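Lipid II:glycine glycyltransferase (Staphylococcus aureus, PDB 6SNR) probably attaches the first glycine of the pentaglycine cross-bridge to the lysine side chain of membrane-bound lipid II, using glycyl-tRNA as donor, during peptidoglycan synthesis. Local coordinates at residues 14-18 and 76-80; 53-58 and 71-77; 150-156 and 341-345; 303-307 and 332-336. Residues are numbered along the deposited sequence.

The four contacts illustrate how sheets are built and then covered by helices in a FemABX enzyme. Contacts 1 and 2 lie about 9 Å apart (centres), share Phe-76 and Val-77, and belong to one mixed sheet; contacts 3 and 4, with centres about 17 Å apart, belong to a second sheet and use the same helix, 332-347. The two buried contacts differ sharply: contact 2 is held by paired backbone hydrogen bonds plus a water at a break in register, whereas contact 4 relies on van der Waals packing of small strand residues and Leu-304 against Pro-332 and Met-336. The partly buried contacts 1 and 3 have apolar centres, but polar groups approach at their edges, culminating in contact 3 in a salt bridge.

Contact 1. Residues 14-18 and 76-80; sequences FVKSH and FVVDY
This is helix-on-sheet packing: the C-terminal turn of helix 8-17 lies against the end of strand 68-78, in the first of two mixed beta sheets that build the globular part of the FemABX fold. Residues 14-17 keep helical backbone angles, and His-18, with phi/psi of -86/139°, is the first to leave them. Across the interface Val-77 (-97/93°) and Val-78 (-162/155°) are extended, and the closest CA pair is Val-15 with Val-77 at 6.6 Å. Val-77, chi1 t, is the hub. Its CG2 lies 4.3 Å from Val-15 CG2, while its CG1 stands 4.2 Å from Phe-14 CE1 and 3.8 Å from His-18 CB, so one valine meets Phe-14 and Val-15 of the last helical turn and His-18 just beyond it. Phe-14, also chi1 t, brings the edge of its ring to the strand, with CE1 3.7 Å from Val-77 O. Val-78 points the other way, onto Ala-85 and Leu-89 of helix 83-99, and the strand is thereby sandwiched between two helices. Beyond it, Tyr-80 folds back so that its OH donates to Phe-76 O at 2.8 Å, and Asp-79 OD1 accepts from Ser-81 N. The His-18 ring, with chi1 t and chi2 near 101°, reaches over the departing backbone: Val-78 N lies over one face, and NE2 approaches Val-78 C to 3.3 Å.

Contact 2. Residues 53-58 and 71-77; sequences GVAQLL and YISRGFV
Apolar side chains gather around Ala-55 at the middle of an antiparallel beta hairpin formed by strands 50-61 and 68-78: Ala-55 CB touches Ile-72 CG2 at 3.9 Å and the ring edge of Phe-76 at CD1, 3.7 Å away. Leu-57 CD1 adds a contact of 3.8 Å with Ile-72 CD1. Leu-57 and Phe-76 also meet helix 83-99, whereas Val-54 and Val-77, packed CG2 to CB at 3.9 Å, share the sheet face covered by helix 8-17. Two hydrogen-bonded pairs bracket this centre. Val-54 N donates to Val-77 O (3.0 Å) and Val-77 N to Val-54 O (2.9 Å); Leu-58 N donates to Tyr-71 O (2.9 Å) and Tyr-71 N to Leu-58 O (2.7 Å). Three residues separate the pairs on the first strand but five on the second, a register shift of two. The surplus is taken up by a type II turn, Ile-72 to Gly-75, closed by Gly-75 N to Ile-72 O at 3.1 Å and followed by a cis peptide before Phe-76. A water sits in the resulting gap, 2.7 Å from Gln-56 O and 2.6 Å from Tyr-71 O, and accepts from Ser-73 N at 2.8 Å.

Contact 3. Residues 150-156 and 341-345; sequences TPIDKND and MKYAR
Thr-150, near the end of strand 146-151, faces helix 332-347 with OG1 3.8 Å from Met-341 CE; that hydroxyl is hydrogen-bonded to Trp-377 O. Ile-152 (chi1 p, chi2 t) is the apolar plug: CD1 meets Ala-344 CB at 3.7 Å, CG2 lies 4.1 Å from Met-341 CB, and its CA is 5.9 Å from that of Arg-345. The chain then bends sharply, by roughly a right angle, at an inverse gamma turn centred on Asp-153, presenting Lys-154 O to Arg-345 NH1 at 2.9 Å. Asn-155 is the N-cap of helix 156-162, its OD1 accepting from Glu-158 N. Asp-156, chi1 m, offers OD1 to both NH1 and NH2 of Arg-345, each at 2.9 Å, in a salt bridge whose guanidinium is engaged along its edge. Lys-342 CD rests 3.3 Å from the same OD1. A strand-to-helix connection is thus packed over the crossover helix of a mixed beta sheet, as in the GNAT-like domains of the FemABX family.

Contact 4. Residues 303-307 and 332-336; sequences YLSGA and PNHHM
Met-336 lays its thioether along strand 302-312: SD sits 3.4 Å from both Ser-305 OG and Gly-306 C, and CE reaches Ala-307 CB at 3.6 Å. Its chi angles, t, t and p, bend the methyl group toward Ala-307. At Gly-306 a CB would point away from the helix, so the sulphur rests directly on backbone. One turn earlier, Pro-332 CB covers Leu-304 CB at 3.8 Å and Ser-305 OG at 3.7 Å, and the CA atoms of Ser-305 and Pro-332 come within 6.2 Å. Ser-305 OG, chi1 p, is enclosed between Pro-332 and Met-336 and finds no polar partner in the model. Asn-333 closes one margin with ND2 3.3 Å from Ser-305 CB, while its OD1 makes a weak hydrogen bond to Ser-323 OG on the neighbouring strand. Leu-304 and Ser-305 both direct their CB atoms toward the helix, although they are consecutive. Their phi/psi values, -107/-34° and -151/169°, and their common backbone pairing with Val-231 fit a classic beta bulge. The axes of strand 303-307 and helix 332-336 pass 8.1 Å apart at a signed angle of -40°. Helix 332-347 links parallel neighbours 315-323 and 351-356, so here the first turn of a beta-alpha-beta crossover helix lies on 302-312, the strand next to 315-323 in the same sheet, consistent with a GNAT-like domain.

Contact 1. Residues 14-18 and 76-80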
# COMPACT_ATOMS: atom_id res chain seq x y z
N PHE A 14 -14.84 -10.32 -11.00
CA PHE A 14 -14.53 -11.63 -10.51
C PHE A 14 -13.25 -11.61 -9.71
O PHE A 14 -13.20 -12.20 -8.60
CB PHE A 14 -14.41 -12.63 -11.67
CG PHE A 14 -14.19 -14.05 -11.22
CD1 PHE A 14 -12.94 -14.55 -10.99
CD2 PHE A 14 -15.27 -14.88 -11.00
CE1 PHE A 14 -12.76 -15.86 -10.56
CE2 PHE A 14 -15.10 -16.18 -10.57
CZ PHE A 14 -13.84 -16.67 -10.35
N VAL A 15 -12.19 -10.98 -10.22
CA VAL A 15 -10.91 -10.85 -9.48
C VAL A 15 -11.09 -10.13 -8.13
O VAL A 15 -10.58 -10.57 -7.11
CB VAL A 15 -9.85 -10.12 -10.33
CG1 VAL A 15 -8.54 -9.86 -9.54
CG2 VAL A 15 -9.55 -10.90 -11.64
N LYS A 16 -11.88 -9.08 -8.15
CA LYS A 16 -12.05 -8.25 -6.96
C LYS A 16 -12.80 -9.02 -5.88
O LYS A 16 -12.49 -8.83 -4.70
CB LYS A 16 -12.74 -6.94 -7.33
CG LYS A 16 -11.82 -5.97 -8.07
CD LYS A 16 -12.52 -4.71 -8.57
CE LYS A 16 -11.60 -3.61 -9.02
NZ LYS A 16 -12.29 -2.30 -9.29
N SER A 17 -13.72 -9.90 -6.25
CA SER A 17 -14.47 -10.70 -5.24
C SER A 17 -13.92 -12.09 -4.91
O SER A 17 -14.41 -12.78 -3.99
CB SER A 17 -15.92 -10.84 -5.69
OG SER A 17 -16.06 -11.45 -6.94
N HIS A 18 -12.90 -12.54 -5.63
CA HIS A 18 -12.36 -13.86 -5.36
C HIS A 18 -11.32 -13.79 -4.23
O HIS A 18 -10.47 -12.91 -4.24
CB HIS A 18 -11.74 -14.45 -6.61
CG HIS A 18 -11.48 -15.90 -6.49
ND1 HIS A 18 -12.28 -16.87 -7.04
CD2 HIS A 18 -10.50 -16.56 -5.83
CE1 HIS A 18 -11.79 -18.06 -6.75
NE2 HIS A 18 -10.71 -17.90 -6.02
N PHE A 76 -2.99 -18.01 -11.41
CA PHE A 76 -4.41 -17.91 -11.78
C PHE A 76 -5.32 -17.49 -10.62
O PHE A 76 -5.04 -17.75 -9.44
CB PHE A 76 -4.95 -19.28 -12.21
CG PHE A 76 -4.08 -20.09 -13.14
CD1 PHE A 76 -4.01 -19.81 -14.50
CD2 PHE A 76 -3.36 -21.17 -12.66
CE1 PHE A 76 -3.29 -20.59 -15.36
CE2 PHE A 76 -2.62 -21.97 -13.52
CZ PHE A 76 -2.59 -21.69 -14.87
N VAL A 77 -6.44 -16.87 -10.95
CA VAL A 77 -7.46 -16.46 -9.98
C VAL A 77 -8.54 -17.54 -9.95
O VAL A 77 -9.49 -17.56 -10.76
CB VAL A 77 -8.02 -15.07 -10.26
CG1 VAL A 77 -9.02 -14.70 -9.18
CG2 VAL A 77 -6.90 -14.05 -10.33
N VAL A 78 -8.34 -18.47 -9.03
CA VAL A 78 -9.11 -19.70 -8.94
C VAL A 78 -8.94 -20.29 -7.54
O VAL A 78 -7.97 -20.04 -6.89
CB VAL A 78 -8.70 -20.72 -10.03
CG1 VAL A 78 -7.32 -21.32 -9.83
CG2 VAL A 78 -9.74 -21.82 -10.15
N ASP A 79 -9.92 -21.07 -7.11
CA ASP A 79 -9.78 -21.95 -5.95
C ASP A 79 -8.88 -23.12 -6.35
O ASP A 79 -9.26 -23.92 -7.21
CB ASP A 79 -11.19 -22.38 -5.49
CG ASP A 79 -11.18 -23.33 -4.30
OD1 ASP A 79 -10.10 -23.77 -3.84
OD2 ASP A 79 -12.30 -23.64 -3.83
N TYR A 80 -7.69 -23.21 -5.75
CA TYR A 80 -6.65 -24.20 -6.11
C TYR A 80 -7.06 -25.61 -5.66
O TYR A 80 -6.42 -26.58 -6.09
CB TYR A 80 -5.25 -23.79 -5.62
CG TYR A 80 -4.66 -22.72 -6.51
CD1 TYR A 80 -5.05 -21.38 -6.38
CD2 TYR A 80 -3.80 -23.05 -7.57
CE1 TYR A 80 -4.57 -20.40 -7.26
CE2 TYR A 80 -3.33 -22.10 -8.45
CZ TYR A 80 -3.71 -20.76 -8.29
OH TYR A 80 -3.26 -19.87 -9.21

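Contact 2. Residues 53-58 and 71-77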
# COMPACT_ATOMS: atom_id res chain seq x y z
N GLY A 53 -13.13 -19.57 -12.74
CA GLY A 53 -11.73 -19.06 -12.64
C GLY A 53 -11.37 -18.20 -13.82
O GLY A 53 -11.92 -18.37 -14.91
N VAL A 54 -10.42 -17.27 -13.63
CA VAL A 54 -9.92 -16.43 -14.69
C VAL A 54 -8.43 -16.27 -14.55
O VAL A 54 -7.85 -16.64 -13.51
CB VAL A 54 -10.55 -15.02 -14.66
CG1 VAL A 54 -12.07 -15.14 -14.72
CG2 VAL A 54 -10.14 -14.27 -13.39
N ALA A 55 -7.83 -15.74 -15.59
CA ALA A 55 -6.42 -15.38 -15.54
C ALA A 55 -6.11 -14.37 -16.62
O ALA A 55 -6.66 -14.40 -17.72
CB ALA A 55 -5.54 -16.63 -15.64
N GLN A 56 -5.26 -13.42 -16.28
CA GLN A 56 -4.70 -12.48 -17.17
C GLN A 56 -3.22 -12.82 -17.39
O GLN A 56 -2.43 -12.90 -16.46
CB GLN A 56 -4.80 -11.08 -16.56
CG GLN A 56 -4.26 -10.03 -17.43
CD GLN A 56 -4.65 -8.68 -16.94
OE1 GLN A 56 -4.10 -8.16 -15.96
NE2 GLN A 56 -5.63 -8.12 -17.59
N LEU A 57 -2.89 -13.09 -18.63
CA LEU A 57 -1.54 -13.51 -19.07
C LEU A 57 -0.83 -12.34 -19.64
O LEU A 57 -1.36 -11.63 -20.53
CB LEU A 57 -1.68 -14.61 -20.17
CG LEU A 57 -2.14 -16.01 -19.80
CD1 LEU A 57 -3.41 -16.14 -19.01
CD2 LEU A 57 -2.25 -16.83 -21.10
N LEU A 58 0.39 -12.07 -19.19
CA LEU A 58 1.20 -11.04 -19.75
C LEU A 58 2.34 -11.71 -20.49
O LEU A 58 3.03 -12.57 -19.95
CB LEU A 58 1.79 -10.11 -18.67
CG LEU A 58 0.72 -9.29 -17.95
CD1 LEU A 58 1.32 -8.49 -16.77
CD2 LEU A 58 0.06 -8.34 -18.92
N TYR A 71 3.71 -14.64 -18.31
CA TYR A 71 3.70 -14.42 -16.87
C TYR A 71 2.29 -14.07 -16.41
O TYR A 71 1.74 -13.03 -16.84
CB TYR A 71 4.70 -13.34 -16.52
CG TYR A 71 4.80 -12.97 -15.04
CD1 TYR A 71 4.59 -13.91 -14.03
CD2 TYR A 71 5.00 -11.63 -14.68
CE1 TYR A 71 4.63 -13.55 -12.68
CE2 TYR A 71 5.05 -11.26 -13.33
CZ TYR A 71 4.89 -12.23 -12.35
OH TYR A 71 4.90 -11.82 -11.01
N ILE A 72 1.74 -14.92 -15.58
CA ILE A 72 0.38 -14.77 -15.00
C ILE A 72 0.59 -14.20 -13.61
O ILE A 72 0.59 -14.94 -12.62
CB ILE A 72 -0.43 -16.08 -14.98
CG1 ILE A 72 -0.43 -16.74 -16.38
CG2 ILE A 72 -1.86 -15.83 -14.48
CD1 ILE A 72 -1.27 -17.98 -16.53
N SER A 73 0.76 -12.89 -13.55
CA SER A 73 1.26 -12.22 -12.29
C SER A 73 0.16 -12.19 -11.24
O SER A 73 -0.91 -11.55 -11.41
CB SER A 73 1.76 -10.78 -12.59
OG SER A 73 0.77 -9.97 -13.28
N ARG A 74 0.39 -12.91 -10.13
CA ARG A 74 -0.61 -13.14 -9.07
C ARG A 74 -1.90 -13.85 -9.54
O ARG A 74 -2.93 -13.77 -8.90
CB ARG A 74 -0.91 -11.83 -8.31
CG ARG A 74 0.30 -11.31 -7.52
CD ARG A 74 0.41 -12.07 -6.25
NE ARG A 74 1.45 -11.54 -5.35
CZ ARG A 74 2.48 -12.23 -4.87
NH1 ARG A 74 2.70 -13.49 -5.22
NH2 ARG A 74 3.28 -11.60 -3.97
N GLY A 75 -1.80 -14.61 -10.63
CA GLY A 75 -2.81 -15.59 -11.02
C GLY A 75 -2.25 -16.99 -10.93
O GLY A 75 -1.13 -17.17 -10.42
N PHE A 76 -2.99 -18.01 -11.41
CA PHE A 76 -4.41 -17.91 -11.78
C PHE A 76 -5.32 -17.49 -10.62
O PHE A 76 -5.04 -17.75 -9.44
CB PHE A 76 -4.95 -19.28 -12.21
CG PHE A 76 -4.08 -20.09 -13.14
CD1 PHE A 76 -4.01 -19.81 -14.50
CD2 PHE A 76 -3.36 -21.17 -12.66
CE1 PHE A 76 -3.29 -20.59 -15.36
CE2 PHE A 76 -2.62 -21.97 -13.52
CZ PHE A 76 -2.59 -21.69 -14.87
N VAL A 77 -6.44 -16.87 -10.95
CA VAL A 77 -7.46 -16.46 -9.98
C VAL A 77 -8.54 -17.54 -9.95
O VAL A 77 -9.49 -17.56 -10.76
CB VAL A 77 -8.02 -15.07 -10.26
CG1 VAL A 77 -9.02 -14.70 -9.18
CG2 VAL A 77 -6.90 -14.05 -10.33
O HOH W 1 -0.19 -11.54 -15.87

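Contact 3. Residues 150-156 and 341-345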
# COMPACT_ATOMS: atom_id res chain seq x y z
N THR A 150 -1.79 -5.57 7.47
CA THR A 150 -2.61 -5.09 8.60
C THR A 150 -4.09 -5.38 8.37
O THR A 150 -4.67 -4.94 7.40
CB THR A 150 -2.45 -3.56 8.80
OG1 THR A 150 -1.06 -3.23 8.95
CG2 THR A 150 -3.28 -3.08 10.02
N PRO A 151 -4.74 -6.11 9.31
CA PRO A 151 -6.19 -6.24 9.27
C PRO A 151 -6.80 -4.88 9.59
O PRO A 151 -6.45 -4.24 10.65
CB PRO A 151 -6.51 -7.26 10.37
CG PRO A 151 -5.23 -7.88 10.73
CD PRO A 151 -4.15 -6.89 10.41
N ILE A 152 -7.69 -4.41 8.72
CA ILE A 152 -8.32 -3.09 8.88
C ILE A 152 -9.85 -3.09 9.00
O ILE A 152 -10.49 -2.03 8.92
CB ILE A 152 -7.88 -2.10 7.78
CG1 ILE A 152 -8.07 -2.70 6.37
CG2 ILE A 152 -6.41 -1.74 7.97
CD1 ILE A 152 -8.15 -1.62 5.31
N ASP A 153 -10.43 -4.27 9.17
CA ASP A 153 -11.87 -4.39 9.38
C ASP A 153 -12.13 -4.23 10.88
O ASP A 153 -12.61 -5.14 11.57
CB ASP A 153 -12.43 -5.71 8.85
CG ASP A 153 -11.78 -6.93 9.44
OD1 ASP A 153 -10.57 -6.92 9.82
OD2 ASP A 153 -12.50 -7.95 9.50
N LYS A 154 -11.78 -3.04 11.33
CA LYS A 154 -11.74 -2.68 12.76
C LYS A 154 -12.18 -1.26 12.90
O LYS A 154 -12.03 -0.46 11.99
CB LYS A 154 -10.28 -2.80 13.25
CG LYS A 154 -9.85 -4.22 13.40
CD LYS A 154 -8.43 -4.31 13.91
CE LYS A 154 -8.13 -5.73 14.23
NZ LYS A 154 -6.71 -5.91 14.55
N ASN A 155 -12.70 -0.90 14.09
CA ASN A 155 -12.94 0.50 14.38
C ASN A 155 -11.64 1.26 14.63
O ASN A 155 -10.56 0.66 14.74
CB ASN A 155 -14.00 0.72 15.50
CG ASN A 155 -13.52 0.29 16.88
OD1 ASN A 155 -12.36 0.45 17.24
ND2 ASN A 155 -14.45 -0.26 17.68
N ASP A 156 -11.74 2.58 14.67
CA ASP A 156 -10.53 3.43 14.84
C ASP A 156 -9.72 3.03 16.07
O ASP A 156 -8.49 2.94 16.01
CB ASP A 156 -10.90 4.91 14.92
CG ASP A 156 -11.40 5.47 13.63
OD1 ASP A 156 -11.44 4.75 12.60
OD2 ASP A 156 -11.80 6.66 13.63
N MET A 341 -5.23 3.91 6.14
CA MET A 341 -5.87 2.68 6.59
C MET A 341 -7.34 2.92 6.79
O MET A 341 -8.17 2.11 6.38
CB MET A 341 -5.24 2.15 7.85
CG MET A 341 -3.85 1.58 7.67
SD MET A 341 -3.19 1.15 9.31
CE MET A 341 -1.54 0.57 8.89
N LYS A 342 -7.70 4.03 7.44
CA LYS A 342 -9.11 4.34 7.65
C LYS A 342 -9.85 4.56 6.32
O LYS A 342 -10.96 4.04 6.18
CB LYS A 342 -9.28 5.55 8.61
CG LYS A 342 -8.86 5.21 10.04
CD LYS A 342 -9.11 6.42 10.96
CE LYS A 342 -8.55 7.71 10.37
NZ LYS A 342 -8.69 8.90 11.27
N TYR A 343 -9.24 5.27 5.37
CA TYR A 343 -9.82 5.50 4.05
C TYR A 343 -10.03 4.16 3.36
O TYR A 343 -11.08 3.93 2.75
CB TYR A 343 -8.90 6.37 3.16
CG TYR A 343 -9.45 6.57 1.77
CD1 TYR A 343 -9.19 5.66 0.76
CD2 TYR A 343 -10.26 7.64 1.48
CE1 TYR A 343 -9.73 5.83 -0.49
CE2 TYR A 343 -10.81 7.82 0.22
CZ TYR A 343 -10.50 6.93 -0.78
OH TYR A 343 -11.03 7.07 -2.04
N ALA A 344 -9.05 3.31 3.45
CA ALA A 344 -9.11 2.01 2.78
C ALA A 344 -10.29 1.20 3.36
O ALA A 344 -11.08 0.61 2.61
CB ALA A 344 -7.79 1.24 2.94
N ARG A 345 -10.41 1.15 4.69
CA ARG A 345 -11.50 0.45 5.36
C ARG A 345 -12.86 1.01 4.87
O ARG A 345 -13.80 0.24 4.54
CB ARG A 345 -11.40 0.64 6.89
CG ARG A 345 -12.57 0.03 7.67
CD ARG A 345 -12.58 0.47 9.15
NE ARG A 345 -12.84 1.91 9.23
CZ ARG A 345 -12.36 2.73 10.17
NH1 ARG A 345 -11.60 2.27 11.17
NH2 ARG A 345 -12.61 4.03 10.08

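Contact 4. Residues 303-307 and 332-336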
# COMPACT_ATOMS: atom_id res chain seq x y z
N TYR A 303 4.15 20.69 1.70
CA TYR A 303 3.88 19.25 1.74
C TYR A 303 5.09 18.51 2.28
O TYR A 303 6.21 18.74 1.84
CB TYR A 303 3.52 18.74 0.35
CG TYR A 303 2.14 19.17 -0.09
CD1 TYR A 303 1.00 18.61 0.47
CD2 TYR A 303 1.97 20.13 -1.07
CE1 TYR A 303 -0.28 18.99 0.09
CE2 TYR A 303 0.70 20.51 -1.47
CZ TYR A 303 -0.42 19.96 -0.90
OH TYR A 303 -1.69 20.36 -1.30
N LEU A 304 4.83 17.59 3.22
CA LEU A 304 5.83 16.85 3.94
C LEU A 304 5.97 15.39 3.55
O LEU A 304 7.05 14.81 3.66
CB LEU A 304 5.45 16.87 5.43
CG LEU A 304 5.40 18.25 6.09
CD1 LEU A 304 5.19 18.09 7.58
CD2 LEU A 304 6.65 19.05 5.77
N SER A 305 4.86 14.76 3.18
CA SER A 305 4.92 13.35 2.80
C SER A 305 3.82 13.05 1.79
O SER A 305 2.92 13.84 1.59
CB SER A 305 4.81 12.43 4.00
OG SER A 305 3.55 12.49 4.63
N GLY A 306 3.89 11.88 1.18
CA GLY A 306 2.88 11.47 0.21
C GLY A 306 2.97 9.97 -0.03
O GLY A 306 4.00 9.32 0.31
N ALA A 307 1.87 9.41 -0.54
CA ALA A 307 1.84 8.00 -0.83
C ALA A 307 0.77 7.64 -1.85
O ALA A 307 -0.24 8.33 -1.99
CB ALA A 307 1.58 7.24 0.44
N PRO A 332 4.60 13.35 9.99
CA PRO A 332 3.65 13.27 8.87
C PRO A 332 3.39 11.87 8.33
O PRO A 332 2.24 11.59 8.00
CB PRO A 332 4.28 14.18 7.82
CG PRO A 332 5.73 14.03 8.07
CD PRO A 332 5.85 14.01 9.58
N ASN A 333 4.41 11.01 8.25
CA ASN A 333 4.22 9.62 7.76
C ASN A 333 3.28 8.82 8.65
O ASN A 333 2.48 8.03 8.18
CB ASN A 333 5.56 8.90 7.64
CG ASN A 333 6.48 9.55 6.60
OD1 ASN A 333 7.63 9.88 6.87
ND2 ASN A 333 5.97 9.71 5.40
N HIS A 334 3.33 9.06 9.96
CA HIS A 334 2.45 8.34 10.89
C HIS A 334 1.01 8.78 10.75
O HIS A 334 0.08 7.95 10.79
CB HIS A 334 2.91 8.57 12.35
CG HIS A 334 4.27 8.03 12.63
ND1 HIS A 334 5.42 8.67 12.21
CD2 HIS A 334 4.68 6.91 13.26
CE1 HIS A 334 6.47 7.97 12.59
NE2 HIS A 334 6.04 6.90 13.23
N HIS A 335 0.80 10.09 10.54
CA HIS A 335 -0.51 10.62 10.27
C HIS A 335 -1.08 10.04 8.97
O HIS A 335 -2.21 9.52 8.93
CB HIS A 335 -0.44 12.16 10.19
CG HIS A 335 -1.77 12.81 10.35
ND1 HIS A 335 -1.95 14.18 10.22
CD2 HIS A 335 -2.98 12.29 10.59
CE1 HIS A 335 -3.23 14.46 10.36
NE2 HIS A 335 -3.87 13.34 10.60
N MET A 336 -0.21 10.08 7.95
CA MET A 336 -0.52 9.52 6.61
C MET A 336 -0.96 8.05 6.64
O MET A 336 -2.06 7.71 6.12
CB MET A 336 0.68 9.65 5.67
CG MET A 336 0.27 9.65 4.20
SD MET A 336 1.71 10.00 3.17
CE MET A 336 2.87 8.72 3.51